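Local structure of Co-chaperone protein HscB, mitochondrial precursor (Homo sapiens, 3BVO) at residues A[59-63]-A[100-104]; A[70-75]-A[89-93]; A[133-137]-A[189-193]. The protein acts as a J-type co-chaperone in mitochondrial iron-sulfur cluster assembly, working with ISCU and HSPA9, and is required for cluster incorporation into the SDHB subunit of succinate dehydrogenase. One frame throughout, in Å; residues are numbered along the deposited sequence.

Contact 1 (A[59-63]-A[100-104]); sequences TAKLQ and YKTLL
Two helical segments lie side by side and run antiparallel. Residues 59-63 are the first turn of helix 59-73. Residues 100-104 are the last turn of helix 83-104. The segment axes approach to 10.6 Å at an angle of 177°. The CA atoms pair Thr59 with Leu104 (6.4 Å) and Leu62 with Tyr100 (7.2 Å). Thr59, with chi1 p, sets its CB 4.0 Å from Leu104 CD1. Its O accepts from Gln63 N at 3.2 Å, which closes the first turn. Leu62 (t, p) is the central, buried residue. Its CG lies 3.8 Å from Tyr100 CD1, at the ring edge. Its CD2 is 4.0 Å from Leu103 CB and 4.1 Å from Leu104 CD1. Gln63 turns sideways, and its CG sits 3.6 Å from Tyr100 OH. Tyr100 (chi1 t) and Leu104 (t, p) start sideways but extend toward the other helix. The contact is mainly apolar, with Leu62 against Tyr100, Leu103 and Leu104. The two helices form the antiparallel helical hairpin at the core of the J-domain fold. Around it, helix 45-48 packs on Leu103 through Tyr45 and Phe46. Met49 touches both Leu62 and Leu103, and Tyr66, further along helix 59-73, stacks on Tyr100.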
ATOM      1  N   THR A  59      -9.150   5.210   6.177  1.00 68.71           N
ATOM      2  CA  THR A  59      -8.458   6.077   5.218  1.00 67.77           C
ATOM      3  C   THR A  59      -8.568   7.569   5.527  1.00 67.72           C
ATOM      4  O   THR A  59      -7.734   8.354   5.072  1.00 67.85           O
ATOM      5  CB  THR A  59      -8.887   5.795   3.759  1.00 66.88           C
ATOM      6  OG1 THR A  59     -10.284   6.020   3.625  1.00 65.33           O
ATOM      7  CG2 THR A  59      -8.588   4.367   3.382  1.00 60.70           C
ATOM      8  N   ALA A  60      -9.582   7.960   6.294  1.00 68.09           N
ATOM      9  CA  ALA A  60      -9.656   9.337   6.811  1.00 68.21           C
ATOM     10  C   ALA A  60      -8.582   9.570   7.872  1.00 68.86           C
ATOM     11  O   ALA A  60      -7.911  10.605   7.859  1.00 69.32           O
ATOM     12  CB  ALA A  60     -11.028   9.646   7.367  1.00 67.67           C
ATOM     13  N   LYS A  61      -8.421   8.601   8.777  1.00 68.70           N
ATOM     14  CA  LYS A  61      -7.387   8.659   9.802  1.00 68.29           C
ATOM     15  C   LYS A  61      -6.014   8.651   9.146  1.00 68.82           C
ATOM     16  O   LYS A  61      -5.149   9.469   9.461  1.00 68.50           O
ATOM     17  CB  LYS A  61      -7.522   7.485  10.764  1.00 67.28           C
ATOM     18  CG  LYS A  61      -8.343   7.808  11.971  1.00 71.00           C
ATOM     19  CD  LYS A  61      -8.398   6.667  12.971  1.00 77.16           C
ATOM     20  CE  LYS A  61      -9.070   7.128  14.272  1.00 81.46           C
ATOM     21  NZ  LYS A  61      -9.200   6.037  15.280  1.00 85.92           N
ATOM     22  N   LEU A  62      -5.846   7.731   8.204  1.00 69.32           N
ATOM     23  CA  LEU A  62      -4.600   7.550   7.487  1.00 69.63           C
ATOM     24  C   LEU A  62      -4.098   8.851   6.896  1.00 70.20           C
ATOM     25  O   LEU A  62      -2.939   9.227   7.077  1.00 70.34           O
ATOM     26  CB  LEU A  62      -4.825   6.552   6.365  1.00 69.34           C
ATOM     27  CG  LEU A  62      -3.559   6.019   5.736  1.00 70.66           C
ATOM     28  CD1 LEU A  62      -2.746   5.246   6.777  1.00 70.77           C
ATOM     29  CD2 LEU A  62      -3.958   5.142   4.560  1.00 75.52           C
ATOM     30  N   GLN A  63      -5.003   9.529   6.197  1.00 70.88           N
ATOM     31  CA  GLN A  63      -4.739  10.790   5.523  1.00 70.44           C
ATOM     32  C   GLN A  63      -4.334  11.871   6.536  1.00 68.82           C
ATOM     33  O   GLN A  63      -3.447  12.682   6.279  1.00 68.01           O
ATOM     34  CB  GLN A  63      -5.993  11.184   4.745  1.00 70.18           C
ATOM     35  CG  GLN A  63      -5.778  12.190   3.626  1.00 74.52           C
ATOM     36  CD  GLN A  63      -7.092  12.735   3.076  1.00 72.17           C
ATOM     37  OE1 GLN A  63      -8.115  12.049   3.067  1.00 77.44           O
ATOM     38  NE2 GLN A  63      -7.067  13.972   2.617  1.00 74.62           N
ATOM     39  N   TYR A 100       2.081   5.746   3.140  1.00 70.02           N
ATOM     40  CA  TYR A 100       0.770   6.253   2.838  1.00 71.49           C
ATOM     41  C   TYR A 100       0.164   5.617   1.571  1.00 74.53           C
ATOM     42  O   TYR A 100      -0.903   4.989   1.644  1.00 75.79           O
ATOM     43  CB  TYR A 100       0.778   7.767   2.726  1.00 70.05           C
ATOM     44  CG  TYR A 100      -0.566   8.301   2.344  1.00 66.64           C
ATOM     45  CD1 TYR A 100      -1.674   8.106   3.185  1.00 68.30           C
ATOM     46  CD2 TYR A 100      -0.753   8.981   1.141  1.00 64.24           C
ATOM     47  CE1 TYR A 100      -2.937   8.594   2.848  1.00 65.79           C
ATOM     48  CE2 TYR A 100      -2.022   9.480   0.789  1.00 64.63           C
ATOM     49  CZ  TYR A 100      -3.104   9.281   1.652  1.00 64.55           C
ATOM     50  OH  TYR A 100      -4.346   9.763   1.333  1.00 63.81           O
ATOM     51  N   LYS A 101       0.840   5.780   0.426  1.00 74.97           N
ATOM     52  CA  LYS A 101       0.395   5.182  -0.840  1.00 75.37           C
ATOM     53  C   LYS A 101       0.107   3.680  -0.685  1.00 74.33           C
ATOM     54  O   LYS A 101      -0.954   3.210  -1.091  1.00 75.06           O
ATOM     55  CB  LYS A 101       1.411   5.428  -1.972  1.00 75.05           C
ATOM     56  CG  LYS A 101       1.818   6.900  -2.148  1.00 80.91           C
ATOM     57  CD  LYS A 101       2.355   7.230  -3.548  1.00 77.56           C
ATOM     58  CE  LYS A 101       1.208   7.424  -4.570  1.00 88.26           C
ATOM     59  NZ  LYS A 101       1.638   8.097  -5.849  1.00 85.75           N
ATOM     60  N   THR A 102       1.042   2.955  -0.069  1.00 72.11           N
ATOM     61  CA  THR A 102       0.919   1.522   0.148  1.00 71.44           C
ATOM     62  C   THR A 102      -0.346   1.146   0.929  1.00 73.63           C
ATOM     63  O   THR A 102      -1.084   0.234   0.537  1.00 75.10           O
ATOM     64  CB  THR A 102       2.134   0.980   0.905  1.00 70.47           C
ATOM     65  OG1 THR A 102       3.324   1.365   0.219  1.00 68.39           O
ATOM     66  CG2 THR A 102       2.085  -0.543   1.030  1.00 63.01           C
ATOM     67  N   LEU A 103      -0.596   1.828   2.039  1.00 73.35           N
ATOM     68  CA  LEU A 103      -1.733   1.458   2.869  1.00 73.04           C
ATOM     69  C   LEU A 103      -3.078   1.955   2.325  1.00 72.25           C
ATOM     70  O   LEU A 103      -4.117   1.356   2.629  1.00 72.21           O
ATOM     71  CB  LEU A 103      -1.545   1.935   4.306  1.00 73.11           C
ATOM     72  CG  LEU A 103      -0.310   1.478   5.063  1.00 72.80           C
ATOM     73  CD1 LEU A 103      -0.446   1.931   6.497  1.00 72.93           C
ATOM     74  CD2 LEU A 103      -0.155  -0.015   4.989  1.00 75.71           C
ATOM     75  N   LEU A 104      -3.053   3.030   1.532  1.00 70.77           N
ATOM     76  CA  LEU A 104      -4.280   3.643   1.002  1.00 69.25           C
ATOM     77  C   LEU A 104      -4.991   2.717   0.038  1.00 69.60           C
ATOM     78  O   LEU A 104      -6.201   2.564   0.114  1.00 69.73           O
ATOM     79  CB  LEU A 104      -3.978   4.963   0.300  1.00 69.55           C
ATOM     80  CG  LEU A 104      -5.140   5.898  -0.072  1.00 66.77           C
ATOM     81  CD1 LEU A 104      -5.884   6.413   1.159  1.00 57.23           C
ATOM     82  CD2 LEU A 104      -4.621   7.072  -0.917  1.00 67.83           C
TER

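Contact 2 (A[70-75]-A[89-93]); sequences QRLVHP and SEKHS
Val73 (chi1 m) lies against His92 and Ser93, with its CB 3.7 Å from His92 CB and its CG2 3.9 Å from Ser93 N. Residues 70-73 end helix 59-73, and residues 89-93 are helical throughout. The nearest CA pairs are Val73-Ser89 (5.1 Å) and His74-Ser93 (5.5 Å). Ser89 OG (chi1 t) donates to Val73 O at 2.7 Å, and Ser93 OG (chi1 t) donates to Gln70 OE1 at 2.6 Å. The Gln70 side chain (chi1 -141°, chi2 p) bends over to Ser93. His74-Pro75 opens the HPD signature of J domains, which Asp76 completes. In J proteins this motif is needed to stimulate the Hsp70 ATPase, consistent with the ATPase-activator role of HscB. His74 (phi/psi -60/133) leaves the helix, and its CB points away from residues 89-93. Its ND1 hydrogen-bonds weakly to Asp76 N. Pro75 CA is 3.1 Å from Ser89 OG, and Pro75 CD 3.8 Å from Ser93 OG. His92 NE2 is hydrogen-bonded to Gln37 O, and its side chain lies about 13 Å from the zinc.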
ATOM      1  N   GLN A  70       3.947  14.835   7.821  1.00 77.20           N
ATOM      2  CA  GLN A  70       4.503  15.659   6.758  1.00 78.24           C
ATOM      3  C   GLN A  70       4.727  17.089   7.254  1.00 78.93           C
ATOM      4  O   GLN A  70       5.521  17.842   6.691  1.00 79.41           O
ATOM      5  CB  GLN A  70       3.640  15.603   5.494  1.00 77.92           C
ATOM      6  CG  GLN A  70       4.444  15.569   4.186  1.00 79.30           C
ATOM      7  CD  GLN A  70       5.665  14.632   4.226  1.00 83.91           C
ATOM      8  OE1 GLN A  70       6.703  14.975   4.796  1.00 87.07           O
ATOM      9  NE2 GLN A  70       5.549  13.462   3.589  1.00 81.38           N
ATOM     10  N   ARG A  71       4.045  17.430   8.341  1.00 79.19           N
ATOM     11  CA  ARG A  71       4.256  18.685   9.040  1.00 79.40           C
ATOM     12  C   ARG A  71       5.618  18.657   9.752  1.00 78.41           C
ATOM     13  O   ARG A  71       6.249  19.695   9.941  1.00 79.05           O
ATOM     14  CB  ARG A  71       3.114  18.912  10.040  1.00 78.99           C
ATOM     15  CG  ARG A  71       2.845  20.370  10.393  1.00 82.10           C
ATOM     16  CD  ARG A  71       1.639  20.531  11.341  1.00 81.23           C
ATOM     17  NE  ARG A  71       0.347  20.382  10.659  1.00 92.11           N
ATOM     18  CZ  ARG A  71      -0.521  19.385  10.856  1.00 93.87           C
ATOM     19  NH1 ARG A  71      -1.654  19.360  10.164  1.00 94.78           N
ATOM     20  NH2 ARG A  71      -0.274  18.417  11.739  1.00 93.47           N
ATOM     21  N   LEU A  72       6.075  17.461  10.116  1.00 77.11           N
ATOM     22  CA  LEU A  72       7.273  17.302  10.939  1.00 75.14           C
ATOM     23  C   LEU A  72       8.530  17.089  10.130  1.00 74.59           C
ATOM     24  O   LEU A  72       9.585  17.588  10.501  1.00 74.94           O
ATOM     25  CB  LEU A  72       7.110  16.129  11.908  1.00 74.41           C
ATOM     26  CG  LEU A  72       6.064  16.261  13.014  1.00 70.35           C
ATOM     27  CD1 LEU A  72       5.789  14.907  13.641  1.00 64.90           C
ATOM     28  CD2 LEU A  72       6.498  17.279  14.064  1.00 66.18           C
ATOM     29  N   VAL A  73       8.430  16.343   9.036  1.00 74.04           N
ATOM     30  CA  VAL A  73       9.631  15.896   8.320  1.00 73.92           C
ATOM     31  C   VAL A  73       9.847  16.428   6.894  1.00 74.62           C
ATOM     32  O   VAL A  73      10.915  16.216   6.314  1.00 74.49           O
ATOM     33  CB  VAL A  73       9.739  14.356   8.287  1.00 73.08           C
ATOM     34  CG1 VAL A  73       9.797  13.798   9.694  1.00 72.99           C
ATOM     35  CG2 VAL A  73       8.594  13.746   7.492  1.00 70.75           C
ATOM     36  N   HIS A  74       8.853  17.112   6.334  1.00 75.22           N
ATOM     37  CA  HIS A  74       8.948  17.598   4.957  1.00 75.89           C
ATOM     38  C   HIS A  74      10.119  18.564   4.721  1.00 75.61           C
ATOM     39  O   HIS A  74      10.307  19.507   5.492  1.00 75.67           O
ATOM     40  CB  HIS A  74       7.637  18.241   4.499  1.00 76.05           C
ATOM     41  CG  HIS A  74       7.552  18.419   3.015  1.00 79.16           C
ATOM     42  ND1 HIS A  74       7.963  19.571   2.377  1.00 79.22           N
ATOM     43  CD2 HIS A  74       7.138  17.576   2.038  1.00 78.50           C
ATOM     44  CE1 HIS A  74       7.786  19.436   1.075  1.00 79.37           C
ATOM     45  NE2 HIS A  74       7.285  18.235   0.843  1.00 77.68           N
ATOM     46  N   PRO A  75      10.893  18.341   3.638  1.00 75.45           N
ATOM     47  CA  PRO A  75      12.151  19.062   3.409  1.00 76.14           C
ATOM     48  C   PRO A  75      12.054  20.591   3.419  1.00 76.32           C
ATOM     49  O   PRO A  75      13.068  21.258   3.660  1.00 76.10           O
ATOM     50  CB  PRO A  75      12.598  18.550   2.037  1.00 76.09           C
ATOM     51  CG  PRO A  75      11.980  17.215   1.934  1.00 76.72           C
ATOM     52  CD  PRO A  75      10.636  17.376   2.556  1.00 75.09           C
ATOM     53  N   SER A  89      15.513  14.379   6.695  1.00 68.14           N
ATOM     54  CA  SER A  89      14.211  14.978   6.381  1.00 68.47           C
ATOM     55  C   SER A  89      13.676  14.441   5.061  1.00 68.84           C
ATOM     56  O   SER A  89      12.499  14.117   4.951  1.00 68.77           O
ATOM     57  CB  SER A  89      14.328  16.504   6.341  1.00 68.78           C
ATOM     58  OG  SER A  89      13.344  17.094   5.516  1.00 66.23           O
ATOM     59  N   GLU A  90      14.561  14.349   4.070  1.00 69.52           N
ATOM     60  CA  GLU A  90      14.261  13.740   2.780  1.00 70.08           C
ATOM     61  C   GLU A  90      13.988  12.234   2.932  1.00 70.45           C
ATOM     62  O   GLU A  90      12.999  11.714   2.392  1.00 71.07           O
ATOM     63  CB  GLU A  90      15.411  14.017   1.796  1.00 70.22           C
ATOM     64  CG  GLU A  90      15.489  13.113   0.576  1.00 75.50           C
ATOM     65  CD  GLU A  90      14.593  13.566  -0.549  1.00 82.98           C
ATOM     66  OE1 GLU A  90      13.358  13.420  -0.432  1.00 87.33           O
ATOM     67  OE2 GLU A  90      15.126  14.059  -1.564  1.00 88.10           O
ATOM     68  N   LYS A  91      14.840  11.533   3.675  1.00 69.58           N
ATOM     69  CA  LYS A  91      14.627  10.099   3.862  1.00 69.54           C
ATOM     70  C   LYS A  91      13.252   9.807   4.470  1.00 69.92           C
ATOM     71  O   LYS A  91      12.437   9.152   3.822  1.00 70.31           O
ATOM     72  CB  LYS A  91      15.778   9.446   4.633  1.00 69.05           C
ATOM     73  CG  LYS A  91      17.056   9.382   3.806  1.00 70.16           C
ATOM     74  CD  LYS A  91      18.179   8.559   4.427  1.00 70.42           C
ATOM     75  CE  LYS A  91      19.370   8.483   3.455  1.00 76.61           C
ATOM     76  NZ  LYS A  91      20.402   7.491   3.873  1.00 80.85           N
ATOM     77  N   HIS A  92      12.996  10.324   5.679  1.00 69.96           N
ATOM     78  CA  HIS A  92      11.692  10.246   6.354  1.00 69.10           C
ATOM     79  C   HIS A  92      10.516  10.530   5.411  1.00 69.61           C
ATOM     80  O   HIS A  92       9.618   9.690   5.264  1.00 69.94           O
ATOM     81  CB  HIS A  92      11.619  11.258   7.501  1.00 68.98           C
ATOM     82  CG  HIS A  92      12.221  10.787   8.786  1.00 70.17           C
ATOM     83  ND1 HIS A  92      11.621   9.841   9.588  1.00 76.14           N
ATOM     84  CD2 HIS A  92      13.349  11.163   9.430  1.00 72.36           C
ATOM     85  CE1 HIS A  92      12.366   9.636  10.660  1.00 70.73           C
ATOM     86  NE2 HIS A  92      13.423  10.422  10.585  1.00 75.31           N
ATOM     87  N   SER A  93      10.529  11.710   4.777  1.00 68.95           N
ATOM     88  CA  SER A  93       9.422  12.176   3.918  1.00 68.68           C
ATOM     89  C   SER A  93       9.091  11.216   2.766  1.00 69.22           C
ATOM     90  O   SER A  93       7.909  10.994   2.447  1.00 69.51           O
ATOM     91  CB  SER A  93       9.723  13.569   3.370  1.00 68.37           C
ATOM     92  OG  SER A  93       8.528  14.253   3.050  1.00 67.78           O
TER

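Contact 3 (A[133-137]-A[189-193]); sequences FLIEI and KMRYF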
ATOM      1  N   PHE A 133     -10.789 -19.698 -13.000  1.00 70.16           N
ATOM      2  CA  PHE A 133     -10.424 -18.292 -13.017  1.00 68.58           C
ATOM      3  C   PHE A 133      -9.846 -17.917 -14.368  1.00 67.57           C
ATOM      4  O   PHE A 133     -10.258 -16.913 -14.951  1.00 67.74           O
ATOM      5  CB  PHE A 133      -9.443 -17.964 -11.882  1.00 67.97           C
ATOM      6  CG  PHE A 133      -8.933 -16.565 -11.919  1.00 65.00           C
ATOM      7  CD1 PHE A 133      -9.685 -15.522 -11.377  1.00 66.88           C
ATOM      8  CD2 PHE A 133      -7.705 -16.275 -12.515  1.00 66.64           C
ATOM      9  CE1 PHE A 133      -9.218 -14.200 -11.417  1.00 68.30           C
ATOM     10  CE2 PHE A 133      -7.218 -14.961 -12.566  1.00 68.41           C
ATOM     11  CZ  PHE A 133      -7.979 -13.918 -12.014  1.00 68.03           C
ATOM     12  N   LEU A 134      -8.906 -18.724 -14.863  1.00 66.99           N
ATOM     13  CA  LEU A 134      -8.344 -18.516 -16.200  1.00 66.88           C
ATOM     14  C   LEU A 134      -9.454 -18.330 -17.226  1.00 67.59           C
ATOM     15  O   LEU A 134      -9.417 -17.389 -18.009  1.00 67.71           O
ATOM     16  CB  LEU A 134      -7.429 -19.669 -16.612  1.00 66.18           C
ATOM     17  CG  LEU A 134      -6.067 -19.836 -15.931  1.00 64.68           C
ATOM     18  CD1 LEU A 134      -5.385 -21.077 -16.468  1.00 59.04           C
ATOM     19  CD2 LEU A 134      -5.151 -18.622 -16.101  1.00 65.74           C
ATOM     20  N   ILE A 135     -10.451 -19.213 -17.185  1.00 68.61           N
ATOM     21  CA  ILE A 135     -11.627 -19.115 -18.048  1.00 69.75           C
ATOM     22  C   ILE A 135     -12.300 -17.749 -17.942  1.00 71.01           C
ATOM     23  O   ILE A 135     -12.586 -17.124 -18.967  1.00 71.56           O
ATOM     24  CB  ILE A 135     -12.639 -20.267 -17.783  1.00 69.70           C
ATOM     25  CG1 ILE A 135     -12.336 -21.472 -18.677  1.00 67.98           C
ATOM     26  CG2 ILE A 135     -14.063 -19.831 -18.049  1.00 71.54           C
ATOM     27  CD1 ILE A 135     -11.468 -22.525 -18.043  1.00 65.70           C
ATOM     28  N   GLU A 136     -12.535 -17.289 -16.714  1.00 72.41           N
ATOM     29  CA  GLU A 136     -13.131 -15.969 -16.474  1.00 74.33           C
ATOM     30  C   GLU A 136     -12.315 -14.880 -17.144  1.00 74.28           C
ATOM     31  O   GLU A 136     -12.866 -13.970 -17.764  1.00 73.45           O
ATOM     32  CB  GLU A 136     -13.248 -15.672 -14.973  1.00 73.42           C
ATOM     33  CG  GLU A 136     -14.323 -16.487 -14.274  1.00 76.81           C
ATOM     34  CD  GLU A 136     -14.176 -16.506 -12.755  1.00 76.63           C
ATOM     35  OE1 GLU A 136     -14.090 -15.404 -12.155  1.00 87.81           O
ATOM     36  OE2 GLU A 136     -14.152 -17.622 -12.163  1.00 78.26           O
ATOM     37  N   ILE A 137     -10.997 -15.003 -17.022  1.00 75.16           N
ATOM     38  CA  ILE A 137     -10.064 -13.985 -17.488  1.00 76.39           C
ATOM     39  C   ILE A 137     -10.064 -13.819 -18.997  1.00 77.34           C
ATOM     40  O   ILE A 137      -9.983 -12.703 -19.513  1.00 77.47           O
ATOM     41  CB  ILE A 137      -8.644 -14.262 -16.972  1.00 76.22           C
ATOM     42  CG1 ILE A 137      -8.500 -13.703 -15.566  1.00 76.82           C
ATOM     43  CG2 ILE A 137      -7.585 -13.648 -17.888  1.00 79.67           C
ATOM     44  CD1 ILE A 137      -8.715 -12.183 -15.466  1.00 82.70           C
ATOM     45  N   LYS A 189      -5.403 -12.618  -7.677  1.00 70.47           N
ATOM     46  CA  LYS A 189      -6.528 -12.435  -8.580  1.00 71.38           C
ATOM     47  C   LYS A 189      -6.798 -10.965  -8.730  1.00 72.92           C
ATOM     48  O   LYS A 189      -6.949 -10.465  -9.825  1.00 72.61           O
ATOM     49  CB  LYS A 189      -7.782 -13.153  -8.083  1.00 70.89           C
ATOM     50  CG  LYS A 189      -7.772 -14.658  -8.282  1.00 68.58           C
ATOM     51  CD  LYS A 189      -9.122 -15.249  -7.956  1.00 66.67           C
ATOM     52  CE  LYS A 189      -9.077 -16.764  -7.897  1.00 70.13           C
ATOM     53  NZ  LYS A 189     -10.451 -17.313  -7.713  1.00 72.49           N
HETATM   54  N   MSE A 190      -6.834 -10.262  -7.615  1.00 76.35           N
HETATM   55  CA  MSE A 190      -7.143  -8.846  -7.648  1.00 80.72           C
HETATM   56  C   MSE A 190      -6.149  -8.083  -8.507  1.00 79.30           C
HETATM   57  O   MSE A 190      -6.487  -7.038  -9.079  1.00 79.89           O
HETATM   58  CB  MSE A 190      -7.181  -8.274  -6.248  1.00 79.31           C
HETATM   59  CG  MSE A 190      -8.404  -8.680  -5.469  1.00 79.29           C
HETATM   60 SE   MSE A 190      -8.230  -8.125  -3.592  1.00 89.39          SE
HETATM   61  CE  MSE A 190      -7.632  -6.263  -3.847  1.00 69.66           C
ATOM     62  N   ARG A 191      -4.937  -8.610  -8.623  1.00 77.52           N
ATOM     63  CA  ARG A 191      -3.959  -7.976  -9.480  1.00 77.14           C
ATOM     64  C   ARG A 191      -4.447  -7.966 -10.944  1.00 77.14           C
ATOM     65  O   ARG A 191      -4.370  -6.928 -11.621  1.00 76.88           O
ATOM     66  CB  ARG A 191      -2.576  -8.613  -9.335  1.00 76.75           C
ATOM     67  CG  ARG A 191      -1.461  -7.580  -9.443  1.00 78.12           C
ATOM     68  CD  ARG A 191      -0.089  -8.190  -9.618  1.00 83.45           C
ATOM     69  NE  ARG A 191       0.091  -9.346  -8.754  1.00 88.05           N
ATOM     70  CZ  ARG A 191       1.228  -9.690  -8.161  1.00 89.57           C
ATOM     71  NH1 ARG A 191       1.261 -10.775  -7.395  1.00 91.96           N
ATOM     72  NH2 ARG A 191       2.321  -8.956  -8.314  1.00 88.20           N
ATOM     73  N   TYR A 192      -4.974  -9.104 -11.408  1.00 76.17           N
ATOM     74  CA  TYR A 192      -5.560  -9.197 -12.744  1.00 74.93           C
ATOM     75  C   TYR A 192      -6.612  -8.139 -12.990  1.00 74.15           C
ATOM     76  O   TYR A 192      -6.511  -7.351 -13.935  1.00 74.57           O
ATOM     77  CB  TYR A 192      -6.135 -10.582 -13.011  1.00 74.60           C
ATOM     78  CG  TYR A 192      -5.058 -11.584 -13.341  1.00 80.86           C
ATOM     79  CD1 TYR A 192      -4.552 -11.702 -14.648  1.00 81.50           C
ATOM     80  CD2 TYR A 192      -4.520 -12.409 -12.347  1.00 81.09           C
ATOM     81  CE1 TYR A 192      -3.540 -12.630 -14.947  1.00 80.77           C
ATOM     82  CE2 TYR A 192      -3.514 -13.337 -12.639  1.00 79.28           C
ATOM     83  CZ  TYR A 192      -3.030 -13.438 -13.933  1.00 78.40           C
ATOM     84  OH  TYR A 192      -2.039 -14.351 -14.211  1.00 82.08           O
ATOM     85  N   PHE A 193      -7.612  -8.097 -12.128  1.00 72.84           N
ATOM     86  CA  PHE A 193      -8.703  -7.176 -12.344  1.00 72.29           C
ATOM     87  C   PHE A 193      -8.287  -5.716 -12.306  1.00 72.39           C
ATOM     88  O   PHE A 193      -8.881  -4.915 -13.011  1.00 73.27           O
ATOM     89  CB  PHE A 193      -9.881  -7.486 -11.427  1.00 72.42           C
ATOM     90  CG  PHE A 193     -10.666  -8.688 -11.865  1.00 72.51           C
ATOM     91  CD1 PHE A 193     -10.076  -9.956 -11.894  1.00 73.78           C
ATOM     92  CD2 PHE A 193     -11.980  -8.561 -12.274  1.00 69.73           C
ATOM     93  CE1 PHE A 193     -10.785 -11.076 -12.324  1.00 70.83           C
ATOM     94  CE2 PHE A 193     -12.698  -9.679 -12.702  1.00 72.68           C
ATOM     95  CZ  PHE A 193     -12.096 -10.940 -12.723  1.00 71.51           C
TER
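This contact joins the first and third helices, 131-146 and 180-203, of the three-helix bundle of the C-terminal domain of HscB. The segments run nearly parallel, at 6°, with their axes 11.9 Å apart at closest approach. That spacing is bridged by large side chains. Phe133 is the centre. Its CA-CB bond points toward the other helix and chi1 t carries the ring across; chi2 83° sets the tilt that presents a face to Lys189 and an edge to Tyr192. It meets three residues. Lys189 extends its chain (m, t, t, t) along the ring. Its CG stands 3.8 Å from the Phe133 ring centroid, 24° off the normal, in a CH-pi contact, and Lys189 CD is 3.5 Å from Phe133 CD1. Tyr192 (chi1 m, chi2 -84°) offers a face to the Phe133 edge. This offset edge-to-face pair has centroids 5.5 Å apart and planes at 66°. Phe193, also chi1 m, brings its edge to Phe133. One helical turn after Phe133, Ile137 (m, m) directs CD1 into the same cluster, 3.9 Å from Tyr192 CB. The polar end of Tyr192 is satisfied elsewhere: its OH is hydrogen-bonded to Asp126 OD2. Helix 150-176 closes another flank, where Phe167 touches Lys189 and Gln164 touches Phe193. Phe193 CE1 touches two residues of the first helix, 3.6 Å from Phe133 CE1 and 3.9 Å from Ile137 CD1.

Overall arrangement
Contacts 1 and 2 hold the same two helices, 59-73 and 83-104, with centres 17 Å apart. Contact 2 is nested inside the loop closed by contact 1. Both are partly buried, but their chemistry differs. Contact 1 is mainly apolar, where the first helix starts and the second ends. Contact 2 uses two serine hydrogen bonds where the first helix ends and the HPD motif begins. Contact 3 belongs to the separate C-terminal helical domain. It is buried and largely aromatic, and its helices run parallel rather than antiparallel. Its centre lies 26 Å from that of contact 1 and 39 Å from that of contact 2, across the centre of the chain from contact 2.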